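Local coordinates for 7,8-dihydro-6-hydroxymethylpterin pyrophosphokinase-dihydropteroate synthase (PDB 6JWS), which probably catalyses two successive steps of folate biosynthesis, pyrophosphorylation of 6-hydroxymethyl-7,8-dihydropterin by ATP and condensation of the product with 4-aminobenzoate to 7,8-dihydropteroate, at residues Y53-P59 against S161-L166; L333-P338 against I349-Y353; T172-D176 against S236-H240. The protein carries 1 engineered substitution. One frame throughout, in Å; residues are numbered along the deposited sequence.

All three contacts lie in the ATP-binding pyrophosphokinase part of the chain, away from the parallel-stranded barrel. Contacts 1 and 3 share strand 163-172: contact 1 pairs its start with strand 46-57, and contact 3 involves the loop that follows its end; their centres are 29 Å apart. Contact 2 joins helix 327-336, which packs on the sheet formed by these strands, to helix 349-364. Its D335 OD2 takes hydrogen bonds from contact 1, 2.5 Å from Y55 OH and 3.1 Å from Y53 N. Bound ATP is about 8 Å from the side chain of F163, 12 Å from that of L333 and 13 Å from that of V174. In contact 3, the side chain of F173 is about 6 Å from the bound calcium ion.

Contact 1: residues Y53-P59 against S161-L166; sequences YLYETVP and SYFYNL
Four backbone hydrogen bonds set the antiparallel register. T57 N to F163 O is the shortest at 2.6 Å and F163 N to T57 O returns at 2.8 Å; Y55 N to N165 O and N165 N to Y55 O are both 3.1 Å. Between these hydrogen-bonded pairs, E56 faces Y164 as a non-hydrogen-bonded pair with CA atoms 4.8 Å apart. There Y164 OH (chi1 m) donates to E56 OE1 at 2.6 Å; E56 is extended (chi1 and chi2 t), and OE1 also bonds Y384 OH. Extended strands 54-57 and 163-166 run at 151°, axes 4.7 Å apart, as neighbours inside the antiparallel sheet of the pyrophosphokinase. E56 and Y164 lie on one face, where Y164 touches helix 30-44. Y55, T57, N165 and F163 take the other; the first three touch helix 327-336, where Y55 OH hydrogen-bonds D335 OD2. Toward the open end of the pair, the Y162 ring lays a face over E56 CD, with Y162 CE1 4.0 Å from V58 CG2, and P59 CG sits 3.5 Å from F163 CE1.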
loop_
_atom_site.group_PDB
_atom_site.type_symbol
_atom_site.label_atom_id
_atom_site.label_comp_id
_atom_site.label_asym_id
_atom_site.label_seq_id
_atom_site.Cartn_x
_atom_site.Cartn_y
_atom_site.Cartn_z
ATOM N N TYR B 53 -23.974 0.854 -15.371
ATOM C CA TYR B 53 -23.792 0.074 -14.165
ATOM C C TYR B 53 -25.070 0.111 -13.327
ATOM O O TYR B 53 -25.951 0.943 -13.506
ATOM C CB TYR B 53 -22.541 0.514 -13.388
ATOM C CG TYR B 53 -21.267 0.117 -14.090
ATOM C CD1 TYR B 53 -20.794 -1.191 -14.026
ATOM C CD2 TYR B 53 -20.577 1.027 -14.891
ATOM C CE1 TYR B 53 -19.656 -1.572 -14.723
ATOM C CE2 TYR B 53 -19.446 0.660 -15.602
ATOM C CZ TYR B 53 -18.982 -0.649 -15.514
ATOM O OH TYR B 53 -17.888 -1.045 -16.249
ATOM N N LEU B 54 -25.129 -0.797 -12.368
ATOM C CA LEU B 54 -26.062 -0.738 -11.266
ATOM C C LEU B 54 -25.456 0.183 -10.212
ATOM O O LEU B 54 -24.238 0.197 -10.051
ATOM C CB LEU B 54 -26.132 -2.164 -10.723
ATOM C CG LEU B 54 -27.533 -2.701 -10.531
ATOM C CD1 LEU B 54 -27.513 -4.227 -10.447
ATOM C CD2 LEU B 54 -28.124 -2.094 -9.259
ATOM N N TYR B 55 -26.307 0.924 -9.483
ATOM C CA TYR B 55 -25.816 1.857 -8.476
ATOM C C TYR B 55 -26.666 1.808 -7.216
ATOM O O TYR B 55 -27.885 1.735 -7.285
ATOM C CB TYR B 55 -25.792 3.286 -9.009
ATOM C CG TYR B 55 -24.756 3.528 -10.074
ATOM C CD1 TYR B 55 -23.450 3.871 -9.741
ATOM C CD2 TYR B 55 -25.074 3.385 -11.418
ATOM C CE1 TYR B 55 -22.499 4.099 -10.725
ATOM C CE2 TYR B 55 -24.141 3.623 -12.406
ATOM C CZ TYR B 55 -22.850 3.973 -12.057
ATOM O OH TYR B 55 -21.928 4.181 -13.046
ATOM N N GLU B 56 -26.000 1.868 -6.064
ATOM C CA GLU B 56 -26.698 2.082 -4.812
ATOM C C GLU B 56 -26.627 3.566 -4.465
ATOM O O GLU B 56 -25.542 4.134 -4.317
ATOM C CB GLU B 56 -26.091 1.241 -3.709
ATOM C CG GLU B 56 -26.552 1.670 -2.328
ATOM C CD GLU B 56 -25.907 0.773 -1.304
ATOM O OE1 GLU B 56 -26.335 -0.396 -1.204
ATOM O OE2 GLU B 56 -24.932 1.215 -0.670
ATOM N N THR B 57 -27.814 4.157 -4.337
ATOM C CA THR B 57 -28.010 5.594 -4.367
ATOM C C THR B 57 -28.620 6.072 -3.047
ATOM O O THR B 57 -29.556 5.470 -2.520
ATOM C CB THR B 57 -28.863 5.940 -5.593
ATOM O OG1 THR B 57 -27.942 6.284 -6.628
ATOM C CG2 THR B 57 -29.845 7.065 -5.363
ATOM N N VAL B 58 -28.066 7.164 -2.522
ATOM C CA VAL B 58 -28.675 7.893 -1.417
ATOM C C VAL B 58 -29.391 9.112 -2.001
ATOM O O VAL B 58 -28.780 9.885 -2.742
ATOM C CB VAL B 58 -27.634 8.303 -0.354
ATOM C CG1 VAL B 58 -28.213 9.279 0.663
ATOM C CG2 VAL B 58 -27.047 7.092 0.358
ATOM N N PRO B 59 -30.700 9.317 -1.707
ATOM C CA PRO B 59 -31.448 10.453 -2.257
ATOM C C PRO B 59 -30.841 11.828 -1.964
ATOM O O PRO B 59 -29.945 11.966 -1.129
ATOM C CB PRO B 59 -32.849 10.313 -1.642
ATOM C CG PRO B 59 -32.943 8.853 -1.264
ATOM C CD PRO B 59 -31.537 8.453 -0.857
ATOM N N SER B 161 -33.963 5.370 3.008
ATOM C CA SER B 161 -33.758 4.126 2.217
ATOM C C SER B 161 -32.700 4.339 1.133
ATOM O O SER B 161 -32.464 5.461 0.688
ATOM C CB SER B 161 -35.058 3.644 1.619
ATOM O OG SER B 161 -35.985 3.304 2.638
ATOM N N TYR B 162 -32.069 3.236 0.719
ATOM C CA TYR B 162 -31.196 3.221 -0.442
ATOM C C TYR B 162 -32.022 2.957 -1.698
ATOM O O TYR B 162 -33.006 2.215 -1.661
ATOM C CB TYR B 162 -30.142 2.123 -0.294
ATOM C CG TYR B 162 -29.137 2.307 0.817
ATOM C CD1 TYR B 162 -28.088 3.206 0.696
ATOM C CD2 TYR B 162 -29.211 1.545 1.974
ATOM C CE1 TYR B 162 -27.148 3.358 1.704
ATOM C CE2 TYR B 162 -28.280 1.687 2.992
ATOM C CZ TYR B 162 -27.244 2.596 2.855
ATOM O OH TYR B 162 -26.318 2.742 3.847
ATOM N N PHE B 163 -31.604 3.563 -2.813
ATOM C CA PHE B 163 -32.179 3.261 -4.113
ATOM C C PHE B 163 -31.168 2.475 -4.952
ATOM O O PHE B 163 -29.958 2.703 -4.863
ATOM C CB PHE B 163 -32.621 4.545 -4.819
ATOM C CG PHE B 163 -33.889 5.171 -4.292
ATOM C CD1 PHE B 163 -33.899 5.861 -3.085
ATOM C CD2 PHE B 163 -35.071 5.093 -5.016
ATOM C CE1 PHE B 163 -35.067 6.436 -2.605
ATOM C CE2 PHE B 163 -36.237 5.678 -4.542
ATOM C CZ PHE B 163 -36.234 6.345 -3.334
ATOM N N TYR B 164 -31.697 1.544 -5.754
ATOM C CA TYR B 164 -30.937 0.721 -6.678
ATOM C C TYR B 164 -31.447 1.028 -8.075
ATOM O O TYR B 164 -32.642 0.905 -8.349
ATOM C CB TYR B 164 -30.982 -0.760 -6.279
ATOM C CG TYR B 164 -30.414 -0.953 -4.899
ATOM C CD1 TYR B 164 -31.222 -0.826 -3.772
ATOM C CD2 TYR B 164 -29.055 -1.132 -4.711
ATOM C CE1 TYR B 164 -30.698 -0.916 -2.491
ATOM C CE2 TYR B 164 -28.517 -1.227 -3.438
ATOM C CZ TYR B 164 -29.338 -1.104 -2.326
ATOM O OH TYR B 164 -28.818 -1.181 -1.064
ATOM N N ASN B 165 -30.514 1.426 -8.939
ATOM C CA ASN B 165 -30.841 2.156 -10.146
ATOM C C ASN B 165 -30.036 1.612 -11.316
ATOM O O ASN B 165 -28.862 1.303 -11.174
ATOM C CB ASN B 165 -30.414 3.617 -9.990
ATOM C CG ASN B 165 -31.508 4.582 -10.367
ATOM O OD1 ASN B 165 -32.545 4.635 -9.698
ATOM N ND2 ASN B 165 -31.279 5.349 -11.426
ATOM N N LEU B 166 -30.647 1.642 -12.493
ATOM C CA LEU B 166 -29.990 1.236 -13.716
ATOM C C LEU B 166 -30.726 1.905 -14.869
ATOM O O LEU B 166 -31.951 1.928 -14.858
ATOM C CB LEU B 166 -30.097 -0.296 -13.778
ATOM C CG LEU B 166 -29.893 -0.937 -15.143
ATOM C CD1 LEU B 166 -28.431 -0.854 -15.509
ATOM C CD2 LEU B 166 -30.321 -2.386 -15.095
#

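Contact 2: residues L333-P338 against I349-Y353; sequences LNDMIP and IRCLY
Build this as two consecutive helices joined by a loop: helix 327-336 ends in the first segment, and after the connection 337-348 helix 349-364 begins in the second. I337 N still closes a helical bond to L333 O at 2.8 Å, but I337 itself leaves the helix (phi/psi -138/59) and swings P338 round until its CA is 4.5 Å from that of R350. P338 O then takes the first-turn amide R350 N at 2.8 Å. R350 starts out with chi1 t, but chi2 falls between wells at 138° and chi3 is m, so the side chain folds back over P338. The guanidinium lies with one face on the proline, R350 CZ 3.5 Å from P338 CB, while its edge meets N334: R350 NE donates to N334 OD1 at 2.8 Å, and R350 NH2 adds a weak bond to the same OD1 at 3.4 Å. N334, chi1 t, is thereby held with its other end over the face of the Y353 ring, N334 ND2 3.8 Å from Y353 CD2. Y353, also chi1 t, sends its hydroxyl on to Y327 and K369. Beneath the polar group, I349 (chi1 and chi2 both m) points inward, its CG2 3.7 Å from L333 CB and its CG1 4.2 Å from I337 CG1. A buried aliphatic base thus meets a more open polar side, where, across these segments, two neutral oxygens bind R350: P338 O and N334 OD1.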
loop_
_atom_site.group_PDB
_atom_site.type_symbol
_atom_site.label_atom_id
_atom_site.label_comp_id
_atom_site.label_asym_id
_atom_site.label_seq_id
_atom_site.Cartn_x
_atom_site.Cartn_y
_atom_site.Cartn_z
ATOM N N LEU B 333 -26.715 7.776 -16.885
ATOM C CA LEU B 333 -26.650 8.227 -18.272
ATOM C C LEU B 333 -25.198 8.469 -18.682
ATOM O O LEU B 333 -24.856 8.304 -19.856
ATOM C CB LEU B 333 -27.453 9.525 -18.445
ATOM C CG LEU B 333 -28.967 9.452 -18.180
ATOM C CD1 LEU B 333 -29.617 10.832 -18.302
ATOM C CD2 LEU B 333 -29.654 8.484 -19.128
ATOM N N ASN B 334 -24.352 8.881 -17.720
ATOM C CA ASN B 334 -22.970 9.213 -18.034
ATOM C C ASN B 334 -22.210 7.959 -18.477
ATOM O O ASN B 334 -21.201 8.073 -19.160
ATOM C CB ASN B 334 -22.276 9.940 -16.874
ATOM C CG ASN B 334 -20.808 10.242 -17.121
ATOM O OD1 ASN B 334 -20.452 10.952 -18.064
ATOM N ND2 ASN B 334 -19.941 9.706 -16.278
ATOM N N ASP B 335 -22.669 6.771 -18.048
ATOM C CA ASP B 335 -22.030 5.513 -18.416
ATOM C C ASP B 335 -22.349 5.165 -19.867
ATOM O O ASP B 335 -21.494 4.615 -20.558
ATOM C CB ASP B 335 -22.544 4.330 -17.588
ATOM C CG ASP B 335 -22.110 4.308 -16.135
ATOM O OD1 ASP B 335 -21.084 4.934 -15.804
ATOM O OD2 ASP B 335 -22.806 3.678 -15.344
ATOM N N MET B 336 -23.587 5.478 -20.296
ATOM C CA MET B 336 -24.148 5.027 -21.569
ATOM C C MET B 336 -23.897 6.060 -22.662
ATOM O O MET B 336 -23.388 5.704 -23.714
ATOM C CB MET B 336 -25.661 4.762 -21.515
ATOM C CG MET B 336 -26.112 3.912 -20.336
ATOM S SD MET B 336 -27.811 3.325 -20.600
ATOM C CE MET B 336 -28.677 4.883 -20.808
ATOM N N ILE B 337 -24.257 7.330 -22.409
ATOM C CA ILE B 337 -24.373 8.307 -23.484
ATOM C C ILE B 337 -23.774 9.635 -23.041
ATOM O O ILE B 337 -24.435 10.673 -23.076
ATOM C CB ILE B 337 -25.843 8.460 -23.936
ATOM C CG1 ILE B 337 -26.739 8.976 -22.802
ATOM C CG2 ILE B 337 -26.360 7.155 -24.538
ATOM C CD1 ILE B 337 -28.222 9.044 -23.151
ATOM N N PRO B 338 -22.477 9.648 -22.665
ATOM C CA PRO B 338 -21.844 10.851 -22.122
ATOM C C PRO B 338 -21.881 12.047 -23.077
ATOM O O PRO B 338 -21.936 13.198 -22.630
ATOM C CB PRO B 338 -20.382 10.424 -21.878
ATOM C CG PRO B 338 -20.184 9.182 -22.746
ATOM C CD PRO B 338 -21.541 8.515 -22.799
ATOM N N ILE B 349 -24.500 15.249 -21.374
ATOM C CA ILE B 349 -24.621 14.423 -20.190
ATOM C C ILE B 349 -23.329 14.473 -19.375
ATOM O O ILE B 349 -23.375 14.718 -18.176
ATOM C CB ILE B 349 -25.013 12.978 -20.572
ATOM C CG1 ILE B 349 -26.401 12.900 -21.220
ATOM C CG2 ILE B 349 -24.915 12.093 -19.336
ATOM C CD1 ILE B 349 -27.519 13.503 -20.368
ATOM N N ARG B 350 -22.179 14.244 -20.022
ATOM C CA ARG B 350 -20.913 14.208 -19.308
ATOM C C ARG B 350 -20.659 15.548 -18.610
ATOM O O ARG B 350 -20.277 15.559 -17.443
ATOM C CB ARG B 350 -19.745 13.763 -20.203
ATOM C CG ARG B 350 -18.399 13.731 -19.483
ATOM C CD ARG B 350 -17.473 12.544 -19.749
ATOM N NE ARG B 350 -17.966 11.237 -19.306
ATOM C CZ ARG B 350 -17.610 10.066 -19.851
ATOM N NH1 ARG B 350 -16.748 10.044 -20.860
ATOM N NH2 ARG B 350 -18.129 8.926 -19.397
ATOM N N CYS B 351 -20.877 16.671 -19.314
ATOM C CA CYS B 351 -20.588 17.974 -18.732
ATOM C C CYS B 351 -21.509 18.264 -17.549
ATOM O O CYS B 351 -21.025 18.768 -16.538
ATOM C CB CYS B 351 -20.625 19.097 -19.764
ATOM S SG CYS B 351 -19.181 19.099 -20.864
ATOM N N LEU B 352 -22.802 17.904 -17.662
ATOM C CA LEU B 352 -23.777 18.056 -16.583
ATOM C C LEU B 352 -23.386 17.163 -15.411
ATOM O O LEU B 352 -23.474 17.568 -14.251
ATOM C CB LEU B 352 -25.198 17.702 -17.060
ATOM C CG LEU B 352 -25.856 18.666 -18.058
ATOM C CD1 LEU B 352 -27.184 18.132 -18.565
ATOM C CD2 LEU B 352 -26.059 20.061 -17.458
ATOM N N TYR B 353 -22.963 15.928 -15.718
ATOM C CA TYR B 353 -22.516 15.051 -14.654
ATOM C C TYR B 353 -21.346 15.690 -13.897
ATOM O O TYR B 353 -21.379 15.742 -12.670
ATOM C CB TYR B 353 -22.210 13.640 -15.166
ATOM C CG TYR B 353 -21.569 12.785 -14.102
ATOM C CD1 TYR B 353 -22.351 12.120 -13.177
ATOM C CD2 TYR B 353 -20.187 12.703 -13.981
ATOM C CE1 TYR B 353 -21.785 11.368 -12.163
ATOM C CE2 TYR B 353 -19.599 11.942 -12.984
ATOM C CZ TYR B 353 -20.406 11.289 -12.070
ATOM O OH TYR B 353 -19.860 10.554 -11.067
#

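Contact 3: residues T172-D176 against S236-H240; sequences TFVND and SKYIH
This contact ties a strand-to-helix connection of the pyrophosphokinase fold to a loop after helix 228-236. The first segment leaves strand 163-172 at T172 and turns through F173 (phi/psi -100/-9), V174 (-67/143) and N175 (-80/-27) to D176, the N-cap of helix 177-190, whose OD2 caps S179 N. In the second segment, K237 comes first: its CB points toward the connection and its side chain extends t, t, t, p to bring NZ to a hydrogen bond with S10 O. Next is Y238, which does most of the work. Its chi1 of -58° (m) and chi2 of -67° place the ring against F173, V174 and N175. Y238 CD1 meets F173 CD1 at 3.9 Å; F173, with chi1 p, also stacks on Y97 near the calcium site. V174, chi1 t, covers one face of the Y238 ring in a CH-pi contact, V174 CG2 lying 3.8 Å from the centroid and only 11° off the normal. At the tip, Y238 OH is 3.3 Å from V174 CA and accepts a hydrogen bond from the backbone N175 N at 3.0 Å.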
loop_
_atom_site.group_PDB
_atom_site.type_symbol
_atom_site.label_atom_id
_atom_site.label_comp_id
_atom_site.label_asym_id
_atom_site.label_seq_id
_atom_site.Cartn_x
_atom_site.Cartn_y
_atom_site.Cartn_z
ATOM N N THR B 172 -37.163 0.498 -29.887
ATOM C CA THR B 172 -38.541 0.125 -29.582
ATOM C C THR B 172 -39.438 0.219 -30.815
ATOM O O THR B 172 -39.206 1.017 -31.722
ATOM C CB THR B 172 -39.078 0.893 -28.364
ATOM O OG1 THR B 172 -40.200 0.166 -27.869
ATOM C CG2 THR B 172 -39.481 2.323 -28.654
ATOM N N PHE B 173 -40.473 -0.625 -30.823
ATOM C CA PHE B 173 -41.430 -0.687 -31.925
ATOM C C PHE B 173 -42.692 0.088 -31.543
ATOM O O PHE B 173 -43.577 0.299 -32.375
ATOM C CB PHE B 173 -41.735 -2.143 -32.313
ATOM C CG PHE B 173 -41.843 -3.098 -31.150
ATOM C CD1 PHE B 173 -42.849 -2.957 -30.200
ATOM C CD2 PHE B 173 -40.918 -4.125 -30.982
ATOM C CE1 PHE B 173 -42.935 -3.822 -29.117
ATOM C CE2 PHE B 173 -41.007 -4.994 -29.899
ATOM C CZ PHE B 173 -42.020 -4.850 -28.971
ATOM N N VAL B 174 -42.763 0.496 -30.267
ATOM C CA VAL B 174 -43.871 1.285 -29.758
ATOM C C VAL B 174 -43.831 2.655 -30.427
ATOM O O VAL B 174 -42.754 3.172 -30.706
ATOM C CB VAL B 174 -43.848 1.349 -28.223
ATOM C CG1 VAL B 174 -44.913 2.284 -27.681
ATOM C CG2 VAL B 174 -44.025 -0.038 -27.628
ATOM N N ASN B 175 -45.015 3.212 -30.721
ATOM C CA ASN B 175 -45.124 4.378 -31.586
ATOM C C ASN B 175 -44.797 5.682 -30.861
ATOM O O ASN B 175 -44.374 6.641 -31.509
ATOM C CB ASN B 175 -46.491 4.486 -32.263
ATOM C CG ASN B 175 -46.743 3.384 -33.270
ATOM O OD1 ASN B 175 -45.851 2.982 -34.018
ATOM N ND2 ASN B 175 -47.968 2.892 -33.295
ATOM N N ASP B 176 -45.012 5.728 -29.536
ATOM C CA ASP B 176 -44.906 6.988 -28.816
ATOM C C ASP B 176 -44.656 6.736 -27.333
ATOM O O ASP B 176 -44.939 5.646 -26.826
ATOM C CB ASP B 176 -46.187 7.815 -28.974
ATOM C CG ASP B 176 -47.375 7.128 -28.327
ATOM O OD1 ASP B 176 -47.951 6.229 -28.978
ATOM O OD2 ASP B 176 -47.662 7.430 -27.146
ATOM N N SER B 236 -53.117 -4.077 -26.556
ATOM C CA SER B 236 -53.484 -5.143 -27.483
ATOM C C SER B 236 -52.687 -5.029 -28.775
ATOM O O SER B 236 -52.538 -6.004 -29.506
ATOM C CB SER B 236 -54.967 -5.146 -27.777
ATOM O OG SER B 236 -55.686 -5.775 -26.728
ATOM N N LYS B 237 -52.194 -3.818 -29.045
ATOM C CA LYS B 237 -51.416 -3.547 -30.237
ATOM C C LYS B 237 -50.037 -4.195 -30.105
ATOM O O LYS B 237 -49.355 -4.374 -31.112
ATOM C CB LYS B 237 -51.320 -2.032 -30.442
ATOM C CG LYS B 237 -50.435 -1.569 -31.589
ATOM C CD LYS B 237 -50.562 -0.084 -31.864
ATOM C CE LYS B 237 -49.426 0.471 -32.701
ATOM N NZ LYS B 237 -49.272 -0.205 -34.011
ATOM N N TYR B 238 -49.638 -4.550 -28.872
ATOM C CA TYR B 238 -48.276 -4.999 -28.622
ATOM C C TYR B 238 -48.244 -6.347 -27.905
ATOM O O TYR B 238 -47.276 -7.090 -28.061
ATOM C CB TYR B 238 -47.469 -3.952 -27.849
ATOM C CG TYR B 238 -47.381 -2.606 -28.515
ATOM C CD1 TYR B 238 -46.682 -2.441 -29.700
ATOM C CD2 TYR B 238 -47.985 -1.491 -27.955
ATOM C CE1 TYR B 238 -46.602 -1.208 -30.330
ATOM C CE2 TYR B 238 -47.915 -0.252 -28.572
ATOM C CZ TYR B 238 -47.220 -0.109 -29.762
ATOM O OH TYR B 238 -47.139 1.113 -30.373
ATOM N N ILE B 239 -49.286 -6.654 -27.122
ATOM C CA ILE B 239 -49.320 -7.902 -26.371
ATOM C C ILE B 239 -50.560 -8.709 -26.771
ATOM O O ILE B 239 -51.628 -8.135 -26.995
ATOM C CB ILE B 239 -49.226 -7.626 -24.851
ATOM C CG1 ILE B 239 -48.025 -6.736 -24.500
ATOM C CG2 ILE B 239 -49.221 -8.921 -24.043
ATOM C CD1 ILE B 239 -47.994 -6.258 -23.063
ATOM N N HIS B 240 -50.395 -10.036 -26.892
ATOM C CA HIS B 240 -51.499 -10.975 -27.052
ATOM C C HIS B 240 -52.156 -11.189 -25.693
ATOM O O HIS B 240 -51.725 -12.053 -24.931
ATOM C CB HIS B 240 -51.011 -12.343 -27.568
ATOM C CG HIS B 240 -50.692 -12.405 -29.026
ATOM N ND1 HIS B 240 -49.394 -12.533 -29.497
ATOM C CD2 HIS B 240 -51.489 -12.379 -30.120
ATOM C CE1 HIS B 240 -49.404 -12.561 -30.816
ATOM N NE2 HIS B 240 -50.683 -12.471 -31.226
#